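PDB 3UCX: short chain dehydrogenase, which probably works as an oxidoreductase of the short-chain dehydrogenase family, built on a Rossmann-type dinucleotide-binding fold. Local coordinates for residues Gly35-Leu40 against Gly59-Ser64; Ser147-His152 against Met162-Leu167. All blocks are in the same frame, centred on the assembly; numbering follows the deposited sequence. Where two conformers were deposited one is given.

Contact 1. Residues Gly35-Leu40 against Gly59-Ser64; sequences GADLVL and GRRALS
Asp37 is held between Arg60 and Arg61, where two neighbouring parallel strands of the Rossmann sheet begin. The Arg60 and Asp37 side chains cross at about a right angle. Arg60 grips the carboxylate side-on: NE bonds to OD1 of Asp37, and NH2 forms a salt bridge with OD2 of Asp37 at 3.1 Å. The Arg60 chain is bent at chi2 and chi3 and runs beside the Gly35-Ala36 backbone. Gly35 O sits over the centre of the guanidinium, 3.1 Å from Arg60 CZ. Arg61 works from the opposite face of the carboxylate. Its guanidinium is nearly perpendicular to the carboxylate plane (89°), and its NH2 lies 3.1 Å from Asp37 OD2. Backbone N of Arg61 adds a straighter bond of 2.8 Å to Asp37 OD1. A water also donates to OD1. Further along, the strands run parallel in register. Leu38 N bonds to Arg61 O, Leu63 N to Leu38 O, and Leu40 N to Leu63 O (2.7 Å). Val39 and Leu63 share one face of the sheet, against helix 72-85; Val39 CG2 is 4.3 Å from Leu63 CD2. Leu40 and Ala62 meet on the other face, which helix 45-57 covers. The strands and that helix make one beta-alpha-beta unit. Arg60 NH2 has a second anionic partner in Asp11, so this cluster also reaches the chain just before strand 13-17. Each carboxylate oxygen of Asp37 thus accepts from two protein donors on opposite faces. Such a setting should favour the ionised form of Asp37 and restrict rotation of its carboxylate.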
ATOM      1  N   GLY A  35      34.378  -8.059   0.130  1.00 24.16           N
ATOM      2  CA  GLY A  35      35.414  -7.465   0.971  1.00 23.77           C
ATOM      3  C   GLY A  35      35.100  -7.368   2.452  1.00 23.35           C
ATOM      4  O   GLY A  35      35.895  -6.795   3.206  1.00 23.55           O
ATOM      5  N   ALA A  36      33.957  -7.914   2.883  1.00 21.64           N
ATOM      6  CA  ALA A  36      33.554  -7.847   4.297  1.00 21.50           C
ATOM      7  C   ALA A  36      34.198  -8.955   5.120  1.00 22.02           C
ATOM      8  O   ALA A  36      34.491 -10.036   4.603  1.00 22.13           O
ATOM      9  CB  ALA A  36      32.017  -7.915   4.440  1.00 19.93           C
ATOM     10  N   ASP A  37      34.446  -8.667   6.401  1.00 21.81           N
ATOM     11  CA  ASP A  37      34.667  -9.703   7.392  1.00 22.74           C
ATOM     12  C   ASP A  37      33.364  -9.976   8.095  1.00 20.97           C
ATOM     13  O   ASP A  37      32.549  -9.076   8.239  1.00 21.09           O
ATOM     14  CB  ASP A  37      35.710  -9.270   8.413  1.00 24.15           C
ATOM     15  CG  ASP A  37      37.085  -9.148   7.803  1.00 27.25           C
ATOM     16  OD1 ASP A  37      37.508 -10.067   7.071  1.00 27.12           O
ATOM     17  OD2 ASP A  37      37.730  -8.115   8.036  1.00 30.54           O
ATOM     18  N   LEU A  38      33.191 -11.210   8.560  1.00 20.18           N
ATOM     19  CA  LEU A  38      31.900 -11.680   9.030  1.00 19.80           C
ATOM     20  C   LEU A  38      31.877 -12.041  10.496  1.00 19.74           C
ATOM     21  O   LEU A  38      32.851 -12.548  11.042  1.00 20.65           O
ATOM     22  CB  LEU A  38      31.484 -12.934   8.243  1.00 19.85           C
ATOM     23  CG  LEU A  38      30.841 -12.771   6.865  1.00 19.22           C
ATOM     24  CD1 LEU A  38      29.415 -12.257   6.997  1.00 18.76           C
ATOM     25  CD2 LEU A  38      31.668 -11.885   5.954  1.00 19.48           C
ATOM     26  N   VAL A  39      30.716 -11.823  11.096  1.00 19.18           N
ATOM     27  CA  VAL A  39      30.291 -12.487  12.315  1.00 19.44           C
ATOM     28  C   VAL A  39      29.109 -13.361  11.944  1.00 19.98           C
ATOM     29  O   VAL A  39      28.128 -12.871  11.375  1.00 19.42           O
ATOM     30  CB  VAL A  39      29.849 -11.478  13.403  1.00 18.92           C
ATOM     31  CG1 VAL A  39      29.341 -12.218  14.627  1.00 19.14           C
ATOM     32  CG2 VAL A  39      31.009 -10.540  13.738  1.00 18.82           C
ATOM     33  N   LEU A  40      29.213 -14.648  12.242  1.00 20.53           N
ATOM     34  CA  LEU A  40      28.147 -15.599  11.963  1.00 20.80           C
ATOM     35  C   LEU A  40      27.515 -16.079  13.266  1.00 21.23           C
ATOM     36  O   LEU A  40      28.198 -16.617  14.160  1.00 21.65           O
ATOM     37  CB  LEU A  40      28.706 -16.785  11.152  1.00 21.37           C
ATOM     38  CG  LEU A  40      29.491 -16.432   9.887  1.00 21.84           C
ATOM     39  CD1 LEU A  40      30.182 -17.658   9.280  1.00 22.68           C
ATOM     40  CD2 LEU A  40      28.630 -15.707   8.857  1.00 21.45           C
ATOM     41  N   GLY A  59      39.666 -15.235   1.693  1.00 34.32           N
ATOM     42  CA  GLY A  59      40.761 -14.493   2.292  1.00 34.23           C
ATOM     43  C   GLY A  59      40.318 -13.554   3.397  1.00 33.36           C
ATOM     44  O   GLY A  59      41.152 -12.864   3.994  1.00 33.71           O
ATOM     45  N   ARG A  60      39.017 -13.531   3.690  1.00 31.97           N
ATOM     46  CA  ARG A  60      38.481 -12.680   4.764  1.00 30.52           C
ATOM     47  C   ARG A  60      38.373 -13.460   6.067  1.00 29.54           C
ATOM     48  O   ARG A  60      38.684 -14.645   6.118  1.00 28.98           O
ATOM     49  CB  ARG A  60      37.098 -12.135   4.372  1.00 30.46           C
ATOM     50  CG  ARG A  60      37.063 -11.358   3.073  1.00 30.77           C
ATOM     51  CD  ARG A  60      38.085 -10.247   2.987  1.00 33.76           C
ATOM     52  NE  ARG A  60      38.056  -9.309   4.105  1.00 34.89           N
ATOM     53  CZ  ARG A  60      38.615  -8.093   4.083  1.00 37.15           C
ATOM     54  NH1 ARG A  60      39.255  -7.654   2.999  1.00 38.29           N
ATOM     55  NH2 ARG A  60      38.531  -7.297   5.152  1.00 37.77           N
ATOM     56  N   ARG A  61      37.909 -12.803   7.126  1.00 28.22           N
ATOM     57  CA  ARG A  61      37.781 -13.455   8.417  1.00 28.23           C
ATOM     58  C   ARG A  61      36.336 -13.739   8.778  1.00 26.34           C
ATOM     59  O   ARG A  61      35.413 -13.007   8.378  1.00 24.77           O
ATOM     60  CB  ARG A  61      38.443 -12.603   9.503  1.00 29.79           C
ATOM     61  CG  ARG A  61      39.966 -12.624   9.417  1.00 32.54           C
ATOM     62  CD  ARG A  61      40.563 -11.601  10.361  1.00 34.24           C
ATOM     63  NE  ARG A  61      40.110 -10.246  10.026  1.00 34.63           N
ATOM     64  CZ  ARG A  61      40.166  -9.201  10.847  1.00 36.84           C
ATOM     65  NH1 ARG A  61      40.668  -9.321  12.072  1.00 37.55           N
ATOM     66  NH2 ARG A  61      39.717  -8.023  10.438  1.00 36.85           N
ATOM     67  N   ALA A  62      36.140 -14.818   9.527  1.00 25.59           N
ATOM     68  CA  ALA A  62      34.817 -15.166  10.034  1.00 25.04           C
ATOM     69  C   ALA A  62      34.895 -15.487  11.531  1.00 25.32           C
ATOM     70  O   ALA A  62      35.698 -16.317  11.944  1.00 25.69           O
ATOM     71  CB  ALA A  62      34.246 -16.347   9.258  1.00 25.16           C
ATOM     72  N   LEU A  63      34.075 -14.811  12.336  1.00 23.80           N
ATOM     73  CA  LEU A  63      33.888 -15.158  13.739  1.00 24.22           C
ATOM     74  C   LEU A  63      32.566 -15.902  13.870  1.00 24.37           C
ATOM     75  O   LEU A  63      31.501 -15.346  13.535  1.00 23.38           O
ATOM     76  CB  LEU A  63      33.838 -13.889  14.594  1.00 23.59           C
ATOM     77  CG  LEU A  63      33.657 -14.035  16.108  1.00 23.71           C
ATOM     78  CD1 LEU A  63      34.954 -14.537  16.741  1.00 25.06           C
ATOM     79  CD2 LEU A  63      33.231 -12.694  16.712  1.00 22.82           C
ATOM     80  N   SER A  64      32.621 -17.132  14.385  1.00 24.31           N
ATOM     81  CA  SER A  64      31.422 -17.947  14.564  1.00 25.07           C
ATOM     82  C   SER A  64      31.047 -17.938  16.033  1.00 25.17           C
ATOM     83  O   SER A  64      31.885 -18.246  16.879  1.00 24.12           O
ATOM     84  CB  SER A  64      31.661 -19.391  14.102  1.00 26.20           C
ATOM     85  OG  SER A  64      31.973 -19.408  12.720  1.00 27.18           O
TER
HETATM   86  O   HOH W   1      40.252  -9.383   6.813  1.00 38.99           O

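Contact 2. Residues Ser147-His152 against Met162-Leu167; sequences SMVVRH and MAKSAL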
ATOM      1  N   SER A 147       9.586 -11.358   4.068  1.00 12.85           N
ATOM      2  CA  SER A 147       8.967 -12.379   3.224  1.00 12.60           C
ATOM      3  C   SER A 147       7.838 -11.817   2.385  1.00 12.51           C
ATOM      4  O   SER A 147       7.099 -10.940   2.817  1.00 11.74           O
ATOM      5  CB  SER A 147       8.407 -13.520   4.069  1.00 13.47           C
ATOM      6  OG  SER A 147       7.639 -14.444   3.282  1.00 13.56           O
ATOM      7  N   MET A 148       7.718 -12.351   1.172  1.00 12.15           N
ATOM      8  CA  MET A 148       6.571 -12.102   0.278  1.00 12.38           C
ATOM      9  C   MET A 148       5.213 -12.313   0.918  1.00 12.41           C
ATOM     10  O   MET A 148       4.231 -11.765   0.461  1.00 12.56           O
ATOM     11  CB  MET A 148       6.705 -13.010  -0.957  1.00 12.70           C
ATOM     12  CG  MET A 148       5.822 -12.635  -2.125  1.00 12.86           C
ATOM     13  SD  MET A 148       6.171 -13.624  -3.601  1.00 13.77           S
ATOM     14  CE  MET A 148       5.484 -15.221  -3.101  1.00 13.95           C
ATOM     15  N   VAL A 149       5.136 -13.159   1.939  1.00 12.89           N
ATOM     16  CA  VAL A 149       3.890 -13.448   2.634  0.50 13.16           C
ATOM     17  C   VAL A 149       3.174 -12.178   3.107  1.00 12.94           C
ATOM     18  O   VAL A 149       1.975 -12.162   3.253  1.00 12.82           O
ATOM     19  CB  VAL A 149       4.157 -14.342   3.864  0.50 13.58           C
ATOM     20  CG1 VAL A 149       4.775 -13.529   4.998  0.50 13.40           C
ATOM     21  CG2 VAL A 149       2.888 -15.022   4.321  0.50 13.96           C
ATOM     22  N   VAL A 150       3.927 -11.103   3.358  1.00 12.83           N
ATOM     23  CA  VAL A 150       3.269  -9.876   3.800  1.00 12.79           C
ATOM     24  C   VAL A 150       2.453  -9.205   2.680  1.00 13.21           C
ATOM     25  O   VAL A 150       1.648  -8.312   2.941  1.00 12.68           O
ATOM     26  CB  VAL A 150       4.246  -8.875   4.456  1.00 13.25           C
ATOM     27  CG1 VAL A 150       4.982  -9.542   5.629  1.00 13.32           C
ATOM     28  CG2 VAL A 150       5.210  -8.283   3.436  1.00 12.96           C
ATOM     29  N   ARG A 151       2.667  -9.639   1.435  1.00 12.99           N
ATOM     30  CA  ARG A 151       2.003  -9.045   0.268  1.00 12.74           C
ATOM     31  C   ARG A 151       0.691  -9.732  -0.106  1.00 12.55           C
ATOM     32  O   ARG A 151       0.002  -9.271  -1.019  1.00 12.54           O
ATOM     33  CB  ARG A 151       2.946  -9.078  -0.937  1.00 12.95           C
ATOM     34  CG  ARG A 151       4.266  -8.354  -0.697  1.00 13.22           C
ATOM     35  CD  ARG A 151       4.079  -6.870  -0.511  1.00 13.20           C
ATOM     36  NE  ARG A 151       5.336  -6.123  -0.446  1.00 13.58           N
ATOM     37  CZ  ARG A 151       5.431  -4.863  -0.017  1.00 13.41           C
ATOM     38  NH1 ARG A 151       4.314  -4.198   0.352  1.00 13.76           N
ATOM     39  NH2 ARG A 151       6.621  -4.249   0.017  1.00 13.01           N
ATOM     40  N   HIS A 152       0.350 -10.824   0.579  1.00 12.20           N
ATOM     41  CA  HIS A 152      -0.900 -11.542   0.318  1.00 12.57           C
ATOM     42  C   HIS A 152      -1.536 -12.042   1.585  1.00 12.55           C
ATOM     43  O   HIS A 152      -1.010 -11.817   2.675  1.00 12.08           O
ATOM     44  CB  HIS A 152      -0.696 -12.672  -0.736  1.00 12.77           C
ATOM     45  CG  HIS A 152       0.242 -13.786  -0.315  1.00 13.04           C
ATOM     46  ND1 HIS A 152      -0.141 -14.815   0.480  1.00 13.83           N
ATOM     47  CD2 HIS A 152       1.561 -14.059  -0.695  1.00 13.54           C
ATOM     48  CE1 HIS A 152       0.900 -15.673   0.638  1.00 13.83           C
ATOM     49  NE2 HIS A 152       1.943 -15.200  -0.080  1.00 13.73           N
ATOM     50  N   MET A 162       1.657 -13.016  10.110  1.00 13.03           N
ATOM     51  CA  MET A 162       1.506 -12.222  11.338  1.00 13.84           C
ATOM     52  C   MET A 162       2.864 -11.799  11.893  1.00 13.38           C
ATOM     53  O   MET A 162       3.083 -10.618  12.174  1.00 13.70           O
ATOM     54  CB  MET A 162       0.733 -12.969  12.417  1.00 14.75           C
ATOM     55  CG  MET A 162       0.772 -12.287  13.804  1.00 16.11           C
ATOM     56  SD  MET A 162       0.253 -13.411  15.116  1.00 21.03           S
ATOM     57  CE  MET A 162      -1.461 -13.583  14.635  1.00 18.08           C
ATOM     58  N   ALA A 163       3.768 -12.759  12.038  1.00 12.50           N
ATOM     59  CA  ALA A 163       5.096 -12.492  12.599  1.00 12.54           C
ATOM     60  C   ALA A 163       5.903 -11.591  11.673  1.00 12.00           C
ATOM     61  O   ALA A 163       6.569 -10.628  12.115  1.00 11.12           O
ATOM     62  CB  ALA A 163       5.827 -13.805  12.835  1.00 12.75           C
ATOM     63  N   LYS A 164       5.872 -11.917  10.390  1.00 11.67           N
ATOM     64  CA  LYS A 164       6.599 -11.111   9.410  1.00 12.33           C
ATOM     65  C   LYS A 164       6.071  -9.675   9.304  1.00 12.27           C
ATOM     66  O   LYS A 164       6.853  -8.735   9.102  1.00 12.37           O
ATOM     67  CB  LYS A 164       6.624 -11.811   8.067  1.00 12.81           C
ATOM     68  CG  LYS A 164       7.536 -13.054   8.082  1.00 13.83           C
ATOM     69  CD  LYS A 164       8.996 -12.643   8.018  1.00 14.87           C
ATOM     70  CE  LYS A 164       9.923 -13.722   7.495  1.00 16.60           C
ATOM     71  NZ  LYS A 164      10.528 -14.492   8.601  1.00 17.05           N
ATOM     72  N   SER A 165       4.763  -9.517   9.433  1.00 12.09           N
ATOM     73  CA  SER A 165       4.125  -8.207   9.409  1.00 12.47           C
ATOM     74  C   SER A 165       4.506  -7.387  10.635  1.00 11.94           C
ATOM     75  O   SER A 165       4.775  -6.196  10.527  1.00 12.61           O
ATOM     76  CB  SER A 165       2.622  -8.352   9.319  1.00 12.72           C
ATOM     77  OG  SER A 165       2.287  -8.903   8.036  1.00 13.51           O
ATOM     78  N   ALA A 166       4.525  -8.020  11.791  1.00 11.58           N
ATOM     79  CA  ALA A 166       4.975  -7.352  13.009  1.00 11.61           C
ATOM     80  C   ALA A 166       6.448  -6.913  12.828  1.00 11.55           C
ATOM     81  O   ALA A 166       6.826  -5.788  13.196  1.00 11.93           O
ATOM     82  CB  ALA A 166       4.817  -8.272  14.234  1.00 11.44           C
ATOM     83  N   LEU A 167       7.265  -7.780  12.221  1.00 11.42           N
ATOM     84  CA  LEU A 167       8.667  -7.461  11.950  1.00 11.37           C
ATOM     85  C   LEU A 167       8.811  -6.274  10.997  1.00 11.19           C
ATOM     86  O   LEU A 167       9.671  -5.412  11.197  1.00 10.77           O
ATOM     87  CB  LEU A 167       9.410  -8.682  11.408  1.00 11.74           C
ATOM     88  CG  LEU A 167      10.815  -8.451  10.810  1.00 11.79           C
ATOM     89  CD1 LEU A 167      11.838  -7.949  11.843  1.00 11.84           C
ATOM     90  CD2 LEU A 167      11.314  -9.722  10.130  1.00 11.55           C
TER
HETATM   91  O   HOH W   2       0.851  -8.052   5.869  1.00 19.65           O
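Ser147 and Lys164 meet through carbon atoms, at what look like two positions of the Ser-Tyr-Lys catalytic motif of short-chain dehydrogenases. The spacing Tyr160-x-x-x-Lys164, with Ser147 thirteen residues before the tyrosine, fits that motif. Tyr160 packs against Ser147 and Val149. Helix 158-179 enters the contact at Met162, which points away from the 147-152 turn and packs on Val121 of a second subunit. Lys164 then carries most of the contact. Its CB lies 3.7 Å from Val150 CG1, and the two side chains cross at about a right angle. Val149 CG1 may touch the same CB, but this is doubtful because the valine was modelled in two conformers. A bend at chi2 (-77°) sets Lys164 CD beside Ser147, and the next carbon, CE, lies 3.8 Å from Ser147 CB. Ser147 OG is anti to its backbone N (172°) and is engaged within its own turn. It accepts from Val149 N at 3.1 Å in an ST turn, just where the short 3-10 segment 148-151 starts. Ser165 follows on the helix. Its OG lies 3.7 Å from Val150 CG1 and is hydrogen-bonded to Lys161 O one turn back. Ser165 also packs on Ala169 of the second subunit, and Ala166 on Met162 there, so the helix faces the probable active site through Lys164 and packs on a second subunit through Met162, Ser165 and Ala166. A water donates both to Ser165 OG at 2.7 Å and to Val150 O, bridging helix and turn.

From the N terminus, contact 1 comes first. Strand 37-42 leads into helix 45-57, and the chain returns as strand 62-66, so residues 35-40 and 59-64 close one beta-alpha-beta unit at an outer edge of the sheet. Contact 2 opens later, after strand 141-145, and closes the short loop from 147-152 into helix 158-179. That loop includes Ala155 and Lys156, which line the pocket of the bound 2-(2-methoxyethoxy)ethanol. The two contacts follow in series and neither nest nor cross. The centres of contact 1 and contact 2 are about 30 Å apart. They lie on opposite sides of the chain's centre. Contact 1 joins strand to strand; contact 2 joins a post-strand turn to an interface helix.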